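Local coordinates for malonyl CoA-ACP transacylase (PDB 3K89), which probably catalyses the transfer of malonyl groups from malonyl-CoA to holo-acyl carrier protein, yielding malonyl-ACP and free CoA, at residues R86-S94 with P226-V234; R273-S284 with S293-T301. All coordinates share one frame; numbering follows the deposited sequence.

Interaction 1: residues R86-S94 with P226-V234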
loop_
_atom_site.group_PDB
_atom_site.type_symbol
_atom_site.label_atom_id
_atom_site.label_comp_id
_atom_site.label_asym_id
_atom_site.label_seq_id
_atom_site.Cartn_x
_atom_site.Cartn_y
_atom_site.Cartn_z
ATOM N N ARG A 86 10.530 -6.976 -17.331
ATOM C CA ARG A 86 9.296 -7.410 -16.666
ATOM C C ARG A 86 9.577 -8.128 -15.348
ATOM O O ARG A 86 10.336 -9.105 -15.320
ATOM C CB ARG A 86 8.460 -8.314 -17.577
ATOM C CG ARG A 86 7.192 -7.675 -18.095
ATOM C CD ARG A 86 6.559 -8.508 -19.213
ATOM N NE ARG A 86 6.455 -9.936 -18.882
ATOM C CZ ARG A 86 5.451 -10.492 -18.201
ATOM N NH1 ARG A 86 4.445 -9.753 -17.753
ATOM N NH2 ARG A 86 5.455 -11.799 -17.960
ATOM N N PRO A 87 8.952 -7.663 -14.245
ATOM C CA PRO A 87 9.155 -8.348 -12.978
ATOM C C PRO A 87 8.518 -9.743 -12.958
ATOM O O PRO A 87 7.518 -9.976 -13.651
ATOM C CB PRO A 87 8.486 -7.415 -11.955
ATOM C CG PRO A 87 7.425 -6.702 -12.742
ATOM C CD PRO A 87 8.011 -6.527 -14.129
ATOM N N ALA A 88 9.100 -10.646 -12.169
ATOM C CA ALA A 88 8.596 -11.999 -12.030
ATOM C C ALA A 88 7.521 -12.080 -10.952
ATOM O O ALA A 88 6.701 -13.008 -10.960
ATOM C CB ALA A 88 9.723 -12.960 -11.710
ATOM N N LEU A 89 7.539 -11.118 -10.020
ATOM C CA LEU A 89 6.553 -11.067 -8.933
ATOM C C LEU A 89 6.197 -9.622 -8.606
ATOM O O LEU A 89 7.001 -8.727 -8.839
ATOM C CB LEU A 89 7.121 -11.725 -7.685
ATOM C CG LEU A 89 7.401 -13.233 -7.722
ATOM C CD1 LEU A 89 8.249 -13.663 -6.538
ATOM C CD2 LEU A 89 6.102 -14.046 -7.785
ATOM N N LEU A 90 4.996 -9.430 -8.059
ATOM C CA LEU A 90 4.503 -8.120 -7.607
ATOM C C LEU A 90 4.025 -8.205 -6.156
ATOM O O LEU A 90 3.668 -9.280 -5.663
ATOM C CB LEU A 90 3.310 -7.679 -8.457
ATOM C CG LEU A 90 3.440 -7.741 -9.978
ATOM C CD1 LEU A 90 2.102 -7.366 -10.609
ATOM C CD2 LEU A 90 4.510 -6.792 -10.476
ATOM N N ALA A 91 4.017 -7.060 -5.476
ATOM C CA ALA A 91 3.339 -6.922 -4.180
ATOM C C ALA A 91 3.035 -5.437 -3.972
ATOM O O ALA A 91 3.549 -4.589 -4.685
ATOM C CB ALA A 91 4.198 -7.464 -3.039
ATOM N N GLY A 92 2.198 -5.113 -3.003
ATOM C CA GLY A 92 1.985 -3.701 -2.705
ATOM C C GLY A 92 1.467 -3.554 -1.312
ATOM O O GLY A 92 0.927 -4.514 -0.763
ATOM N N HIS A 93 1.611 -2.361 -0.752
ATOM C CA HIS A 93 1.310 -2.158 0.646
ATOM C C HIS A 93 -0.105 -1.637 0.807
ATOM O O HIS A 93 -0.377 -0.500 0.442
ATOM C CB HIS A 93 2.329 -1.181 1.241
ATOM C CG HIS A 93 2.344 -1.171 2.737
ATOM N ND1 HIS A 93 1.267 -0.743 3.486
ATOM C CD2 HIS A 93 3.302 -1.536 3.619
ATOM C CE1 HIS A 93 1.562 -0.845 4.772
ATOM N NE2 HIS A 93 2.790 -1.336 4.882
ATOM N N SER A 94 -0.989 -2.511 1.306
ATOM C CA SER A 94 -2.404 -2.193 1.579
ATOM C C SER A 94 -3.114 -1.783 0.277
ATOM O O SER A 94 -3.433 -2.638 -0.541
ATOM C CB SER A 94 -2.497 -1.125 2.666
ATOM O OG SER A 94 -3.855 -0.954 3.069
ATOM N N PRO A 226 -4.160 -13.564 -13.192
ATOM C CA PRO A 226 -3.004 -12.657 -13.159
ATOM C C PRO A 226 -1.918 -13.068 -14.150
ATOM O O PRO A 226 -1.606 -14.254 -14.282
ATOM C CB PRO A 226 -2.486 -12.775 -11.719
ATOM C CG PRO A 226 -2.997 -14.104 -11.235
ATOM C CD PRO A 226 -4.328 -14.299 -11.929
ATOM N N GLN A 227 -1.342 -12.070 -14.808
ATOM C CA GLN A 227 -0.227 -12.274 -15.740
ATOM C C GLN A 227 1.114 -12.351 -15.026
ATOM O O GLN A 227 2.105 -12.874 -15.583
ATOM C CB GLN A 227 -0.217 -11.147 -16.756
ATOM C CG GLN A 227 -1.426 -11.193 -17.678
ATOM C CD GLN A 227 -1.823 -9.820 -18.196
ATOM O OE1 GLN A 227 -1.044 -8.864 -18.135
ATOM N NE2 GLN A 227 -3.052 -9.714 -18.705
ATOM N N ILE A 228 1.148 -11.822 -13.799
ATOM C CA ILE A 228 2.321 -11.882 -12.927
ATOM C C ILE A 228 1.770 -12.137 -11.529
ATOM O O ILE A 228 0.792 -11.492 -11.157
ATOM C CB ILE A 228 3.137 -10.536 -12.912
ATOM C CG1 ILE A 228 3.499 -10.083 -14.336
ATOM C CG2 ILE A 228 4.402 -10.676 -12.056
ATOM C CD1 ILE A 228 4.081 -8.653 -14.439
ATOM N N PRO A 229 2.357 -13.080 -10.768
ATOM C CA PRO A 229 1.758 -13.393 -9.466
ATOM C C PRO A 229 1.928 -12.240 -8.480
ATOM O O PRO A 229 2.958 -11.550 -8.496
ATOM C CB PRO A 229 2.524 -14.628 -8.985
ATOM C CG PRO A 229 3.218 -15.169 -10.242
ATOM C CD PRO A 229 3.495 -13.972 -11.072
ATOM N N VAL A 230 0.925 -12.090 -7.628
ATOM C CA VAL A 230 0.922 -11.066 -6.575
ATOM C C VAL A 230 1.037 -11.711 -5.190
ATOM O O VAL A 230 0.171 -12.502 -4.769
ATOM C CB VAL A 230 -0.344 -10.182 -6.678
ATOM C CG1 VAL A 230 -0.344 -9.107 -5.595
ATOM C CG2 VAL A 230 -0.424 -9.535 -8.050
ATOM N N VAL A 231 2.128 -11.392 -4.502
ATOM C CA VAL A 231 2.300 -11.801 -3.107
ATOM C C VAL A 231 1.444 -10.881 -2.222
ATOM O O VAL A 231 1.689 -9.673 -2.186
ATOM C CB VAL A 231 3.783 -11.718 -2.696
ATOM C CG1 VAL A 231 3.948 -12.116 -1.240
ATOM C CG2 VAL A 231 4.629 -12.602 -3.605
ATOM N N GLN A 232 0.443 -11.454 -1.544
ATOM C CA GLN A 232 -0.585 -10.666 -0.838
ATOM C C GLN A 232 -0.247 -10.460 0.637
ATOM O O GLN A 232 0.419 -11.282 1.264
ATOM C CB GLN A 232 -1.946 -11.305 -1.057
ATOM C CG GLN A 232 -2.406 -11.104 -2.504
ATOM C CD GLN A 232 -3.850 -11.485 -2.746
ATOM O OE1 GLN A 232 -4.787 -10.697 -2.475
ATOM N NE2 GLN A 232 -4.050 -12.668 -3.310
ATOM N N ASN A 233 -0.680 -9.324 1.175
ATOM C CA ASN A 233 -0.291 -8.858 2.509
ATOM C C ASN A 233 -0.764 -9.711 3.671
ATOM O O ASN A 233 -0.123 -9.724 4.732
ATOM C CB ASN A 233 -0.886 -7.456 2.795
ATOM C CG ASN A 233 -0.298 -6.307 1.924
ATOM O OD1 ASN A 233 -0.894 -5.234 1.884
ATOM N ND2 ASN A 233 0.863 -6.499 1.296
ATOM N N VAL A 234 -1.930 -10.342 3.538
ATOM C CA VAL A 234 -2.531 -10.959 4.728
ATOM C C VAL A 234 -1.644 -12.111 5.225
ATOM O O VAL A 234 -1.544 -12.345 6.426
ATOM C CB VAL A 234 -3.993 -11.407 4.486
ATOM C CG1 VAL A 234 -4.096 -12.548 3.445
ATOM C CG2 VAL A 234 -4.655 -11.823 5.814
HETATM O O HOH W 1 4.783 -13.645 -15.286
HETATM O O HOH W 2 0.590 -7.222 -2.012
#
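Asn233 grips the chain on both sides of His93 at what looks like the nucleophile elbow of an acyltransferase, the sharp turn just past the end of strand 86-92, which carries Ser94, the predicted active-site serine. The serine backbone has phi 61° and psi -101°, the strained conformation expected of such a turn. Asn233 ND2 donates to Gly92 O at 2.9 Å, tilted out of the carbonyl plane, while its OD1 receives Ser94 N at 2.8 Å within the amide carbonyl plane. One flat amide thus spans the bend, with its CG swung anti to its own carbonyl carbon (chi1 -68°). Glu97 accepts from the Asn233 backbone N, and Ser94 OG turns to His203, the other predicted catalytic residue.

Upstream, the two segments run side by side in roughly the same direction. Leu90 is bracketed by a pair of backbone bonds, its N donating to Pro229 O and its O receiving Val231 N at 2.9 Å. Tight apolar packing backs this single bridge. Ile228 sends CG2 against Leu90 CG at 3.7 Å, the two side chains crossing at about a right angle, and the same methyl group also lies against the carbonyl oxygens of Pro87 and Ala88. Leu89 CD2 rests on the Pro229 ring, 3.8 Å from CB, with Leu266 of helix 259-268 adding to the cover around Leu89.

The far end is looser. Gln227 is exposed, and the Arg86 guanidinium reaches it through a water, which donates to Gln227 O at 2.8 Å but takes only a weak bond from Arg86 NH2. Arg86 NH1 otherwise lies against the hydrocarbon end of Ile228, set obliquely to CD1 at 3.5 Å, a van der Waals touch.

Interaction 2: residues R273-S284 with S293-T301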
loop_
_atom_site.group_PDB
_atom_site.type_symbol
_atom_site.label_atom_id
_atom_site.label_comp_id
_atom_site.label_asym_id
_atom_site.label_seq_id
_atom_site.Cartn_x
_atom_site.Cartn_y
_atom_site.Cartn_z
ATOM N N ARG A 273 16.248 -7.642 -6.909
ATOM C CA ARG A 273 16.045 -6.263 -7.349
ATOM C C ARG A 273 14.575 -5.924 -7.199
ATOM O O ARG A 273 13.737 -6.681 -7.646
ATOM C CB ARG A 273 16.432 -6.086 -8.819
ATOM C CG ARG A 273 17.882 -6.429 -9.177
ATOM C CD ARG A 273 18.018 -6.553 -10.694
ATOM N NE ARG A 273 19.402 -6.440 -11.144
ATOM C CZ ARG A 273 19.782 -6.429 -12.424
ATOM N NH1 ARG A 273 18.885 -6.530 -13.398
ATOM N NH2 ARG A 273 21.068 -6.313 -12.732
ATOM N N ILE A 274 14.276 -4.788 -6.569
ATOM C CA ILE A 274 12.880 -4.381 -6.379
ATOM C C ILE A 274 12.695 -2.927 -6.773
ATOM O O ILE A 274 13.380 -2.030 -6.256
ATOM C CB ILE A 274 12.399 -4.613 -4.921
ATOM C CG1 ILE A 274 12.585 -6.079 -4.498
ATOM C CG2 ILE A 274 10.921 -4.204 -4.760
ATOM C CD1 ILE A 274 12.217 -6.390 -3.057
ATOM N N ALA A 275 11.769 -2.684 -7.688
ATOM C CA ALA A 275 11.415 -1.305 -8.037
ATOM C C ALA A 275 10.202 -0.876 -7.242
ATOM O O ALA A 275 9.225 -1.619 -7.164
ATOM C CB ALA A 275 11.123 -1.187 -9.509
ATOM N N GLU A 276 10.252 0.336 -6.688
ATOM C CA GLU A 276 9.070 0.931 -6.074
ATOM C C GLU A 276 8.342 1.721 -7.160
ATOM O O GLU A 276 8.798 2.797 -7.594
ATOM C CB GLU A 276 9.459 1.804 -4.870
ATOM C CG GLU A 276 8.232 2.385 -4.140
ATOM C CD GLU A 276 8.543 2.928 -2.753
ATOM O OE1 GLU A 276 9.737 3.076 -2.422
ATOM O OE2 GLU A 276 7.595 3.160 -1.981
ATOM N N CYS A 277 7.204 1.184 -7.594
ATOM C CA CYS A 277 6.534 1.686 -8.785
ATOM C C CYS A 277 5.388 2.615 -8.403
ATOM O O CYS A 277 4.230 2.209 -8.335
ATOM C CB CYS A 277 6.027 0.505 -9.614
ATOM S SG CYS A 277 5.429 0.964 -11.237
ATOM N N GLY A 278 5.718 3.877 -8.156
ATOM C CA GLY A 278 4.730 4.855 -7.708
ATOM C C GLY A 278 5.453 5.938 -6.924
ATOM O O GLY A 278 6.676 5.943 -6.864
ATOM N N PRO A 279 4.703 6.862 -6.313
ATOM C CA PRO A 279 5.318 8.010 -5.641
ATOM C C PRO A 279 6.040 7.664 -4.343
ATOM O O PRO A 279 5.714 6.674 -3.687
ATOM C CB PRO A 279 4.125 8.937 -5.366
ATOM C CG PRO A 279 2.994 8.039 -5.259
ATOM C CD PRO A 279 3.233 6.903 -6.241
ATOM N N GLY A 280 6.994 8.512 -3.977
ATOM C CA GLY A 280 7.716 8.380 -2.709
ATOM C C GLY A 280 8.803 7.319 -2.745
ATOM O O GLY A 280 9.092 6.703 -3.779
ATOM N N LYS A 281 9.420 7.118 -1.592
ATOM C CA LYS A 281 10.453 6.122 -1.429
ATOM C C LYS A 281 10.252 5.327 -0.139
ATOM O O LYS A 281 11.189 4.728 0.403
ATOM C CB LYS A 281 11.840 6.797 -1.452
ATOM C CG LYS A 281 12.025 7.865 -0.360
ATOM C CD LYS A 281 13.353 8.613 -0.485
ATOM C CE LYS A 281 13.528 9.541 0.719
ATOM N NZ LYS A 281 14.788 10.339 0.677
ATOM N N VAL A 282 9.018 5.291 0.354
ATOM C CA VAL A 282 8.743 4.646 1.623
ATOM C C VAL A 282 9.014 3.140 1.627
ATOM O O VAL A 282 9.680 2.624 2.526
ATOM C CB VAL A 282 7.289 4.932 2.094
ATOM C CG1 VAL A 282 7.037 4.300 3.469
ATOM C CG2 VAL A 282 7.036 6.450 2.120
ATOM N N LEU A 283 8.495 2.427 0.628
ATOM C CA LEU A 283 8.714 0.986 0.607
ATOM C C LEU A 283 10.183 0.659 0.405
ATOM O O LEU A 283 10.671 -0.309 0.993
ATOM C CB LEU A 283 7.867 0.290 -0.453
ATOM C CG LEU A 283 6.358 0.507 -0.250
ATOM C CD1 LEU A 283 5.636 -0.370 -1.278
ATOM C CD2 LEU A 283 5.885 0.162 1.163
ATOM N N SER A 284 10.866 1.453 -0.416
ATOM C CA SER A 284 12.299 1.241 -0.637
ATOM C C SER A 284 13.049 1.322 0.691
ATOM O O SER A 284 13.937 0.509 0.950
ATOM C CB SER A 284 12.864 2.246 -1.650
ATOM O OG SER A 284 12.292 2.070 -2.942
ATOM N N SER A 293 20.636 -6.844 1.460
ATOM C CA SER A 293 21.228 -7.275 0.197
ATOM C C SER A 293 20.393 -6.915 -1.031
ATOM O O SER A 293 20.906 -6.892 -2.143
ATOM C CB SER A 293 21.504 -8.777 0.218
ATOM O OG SER A 293 20.307 -9.538 0.212
ATOM N N LEU A 294 19.106 -6.641 -0.843
ATOM C CA LEU A 294 18.245 -6.324 -1.989
ATOM C C LEU A 294 18.547 -4.956 -2.590
ATOM O O LEU A 294 18.837 -4.001 -1.864
ATOM C CB LEU A 294 16.764 -6.427 -1.599
ATOM C CG LEU A 294 16.314 -7.770 -1.019
ATOM C CD1 LEU A 294 14.857 -7.720 -0.563
ATOM C CD2 LEU A 294 16.547 -8.918 -2.006
ATOM N N ASP A 295 18.491 -4.880 -3.920
ATOM C CA ASP A 295 18.701 -3.647 -4.662
ATOM C C ASP A 295 17.334 -2.993 -4.855
ATOM O O ASP A 295 16.615 -3.312 -5.806
ATOM C CB ASP A 295 19.368 -3.970 -6.005
ATOM C CG ASP A 295 19.638 -2.739 -6.877
ATOM O OD1 ASP A 295 19.332 -1.590 -6.498
ATOM O OD2 ASP A 295 20.177 -2.936 -7.988
ATOM N N ALA A 296 16.985 -2.103 -3.928
ATOM C CA ALA A 296 15.678 -1.454 -3.926
ATOM C C ALA A 296 15.750 -0.030 -4.472
ATOM O O ALA A 296 16.480 0.814 -3.940
ATOM C CB ALA A 296 15.092 -1.456 -2.505
ATOM N N ARG A 297 14.989 0.246 -5.526
ATOM C CA ARG A 297 15.051 1.549 -6.196
ATOM C C ARG A 297 13.679 2.179 -6.425
ATOM O O ARG A 297 12.819 1.540 -7.029
ATOM C CB ARG A 297 15.733 1.405 -7.559
ATOM C CG ARG A 297 17.192 1.045 -7.508
ATOM C CD ARG A 297 17.729 1.026 -8.919
ATOM N NE ARG A 297 19.171 0.804 -8.941
ATOM C CZ ARG A 297 20.077 1.728 -9.271
ATOM N NH1 ARG A 297 19.718 2.983 -9.592
ATOM N NH2 ARG A 297 21.359 1.398 -9.254
ATOM N N PRO A 298 13.486 3.432 -5.991
ATOM C CA PRO A 298 12.251 4.159 -6.348
ATOM C C PRO A 298 12.219 4.551 -7.828
ATOM O O PRO A 298 13.276 4.743 -8.444
ATOM C CB PRO A 298 12.351 5.440 -5.515
ATOM C CG PRO A 298 13.814 5.632 -5.329
ATOM C CD PRO A 298 14.365 4.260 -5.142
ATOM N N LEU A 299 11.012 4.691 -8.378
ATOM C CA LEU A 299 10.818 5.134 -9.753
ATOM C C LEU A 299 10.027 6.450 -9.849
ATOM O O LEU A 299 9.649 6.867 -10.947
ATOM C CB LEU A 299 10.093 4.035 -10.560
ATOM C CG LEU A 299 10.638 2.609 -10.586
ATOM C CD1 LEU A 299 9.704 1.691 -11.392
ATOM C CD2 LEU A 299 12.052 2.591 -11.166
ATOM N N ALA A 300 9.822 7.114 -8.715
ATOM C CA ALA A 300 8.899 8.263 -8.615
ATOM C C ALA A 300 9.287 9.534 -9.374
ATOM O O ALA A 300 8.448 10.402 -9.572
ATOM C CB ALA A 300 8.649 8.608 -7.127
ATOM N N THR A 301 10.550 9.649 -9.781
ATOM C CA THR A 301 11.090 10.915 -10.296
ATOM C C THR A 301 11.937 10.634 -11.530
ATOM O O THR A 301 12.445 9.518 -11.680
ATOM C CB THR A 301 12.016 11.575 -9.260
ATOM O OG1 THR A 301 13.142 10.722 -9.053
ATOM C CG2 THR A 301 11.319 11.810 -7.924
HETATM O O HOH W 3 21.199 -5.170 -9.135
HETATM O O HOH W 4 9.156 5.479 -6.080
#
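Across the parallel pairing of Ala275 with Arg297 and Arg273 with Asp295, flat polar groups gather on the face of Arg273, Asp295 and Arg297: the Arg297 guanidinium carries Asp295 OD2 in plane at its edge, and Arg297 NE makes a weak, 3.4 Å salt bridge to Asp295 OD1. Asp295 OD2 also accepts from Trp312 and from a water that Arg273 NE holds at 3.0 Å, so the carboxylate links both strands on this face.

On the other face stands the Glu276 carboxylate. There Ser284 OG meets OE1 on the anti side, close to the plane, at 2.8 Å, whereas Ser284 N comes to the same oxygen from above the plane; Leu283 N reaches OE2 on the syn side. With CG anti to the backbone N (chi1 -177°) and an extended chain, Glu276 spans from the strand to the start of helix 282-290.

The geometry is that of a right-handed beta-alpha-beta crossover: strand 273-276 leads through the helix to strand 295-298 at the sheet's edge. Ile274 N donates to Asp295 O and Ile274 O receives Arg297 N at 2.9 Å, and Glu276 repeats the pattern with Arg297 O and Leu299 N. Pro298 fits opposite Glu276 because the bonds come from the residues flanking it; its ring CD packs on Ser284 OG at 3.7 Å. On the face of Ala275, Leu299 CD1 touches Ala275 CB at 3.7 Å, and Ala300 CB lies 3.3 Å from Gly278 O.

Three donors around one buried carboxylate, two of them backbone N-H groups in the first turn of a helix, would probably favour the charged form of Glu276 and tie the helix start to the strand.

In the fold
Both interactions build on the same parallel sheet, their centres 14 Å apart. Strand 6-10 runs between them, pairing with 86-92 on one flank and 273-276 on the other, while 295-298 closes that edge. Interaction 1 is complete before interaction 2 begins along the chain: the first brings together parts 132 residues apart, the second a compact crossover late in the sequence. They touch where His93 CB packs on Leu283 CD2 at 3.8 Å. Bound glycerol lies about 4 Å from the His93 side chain and about 5 Å from that of Glu276, itself about 12 Å from the Ser94 side chain, so the start of helix 282-290 probably helps to line the pocket beside the predicted active site.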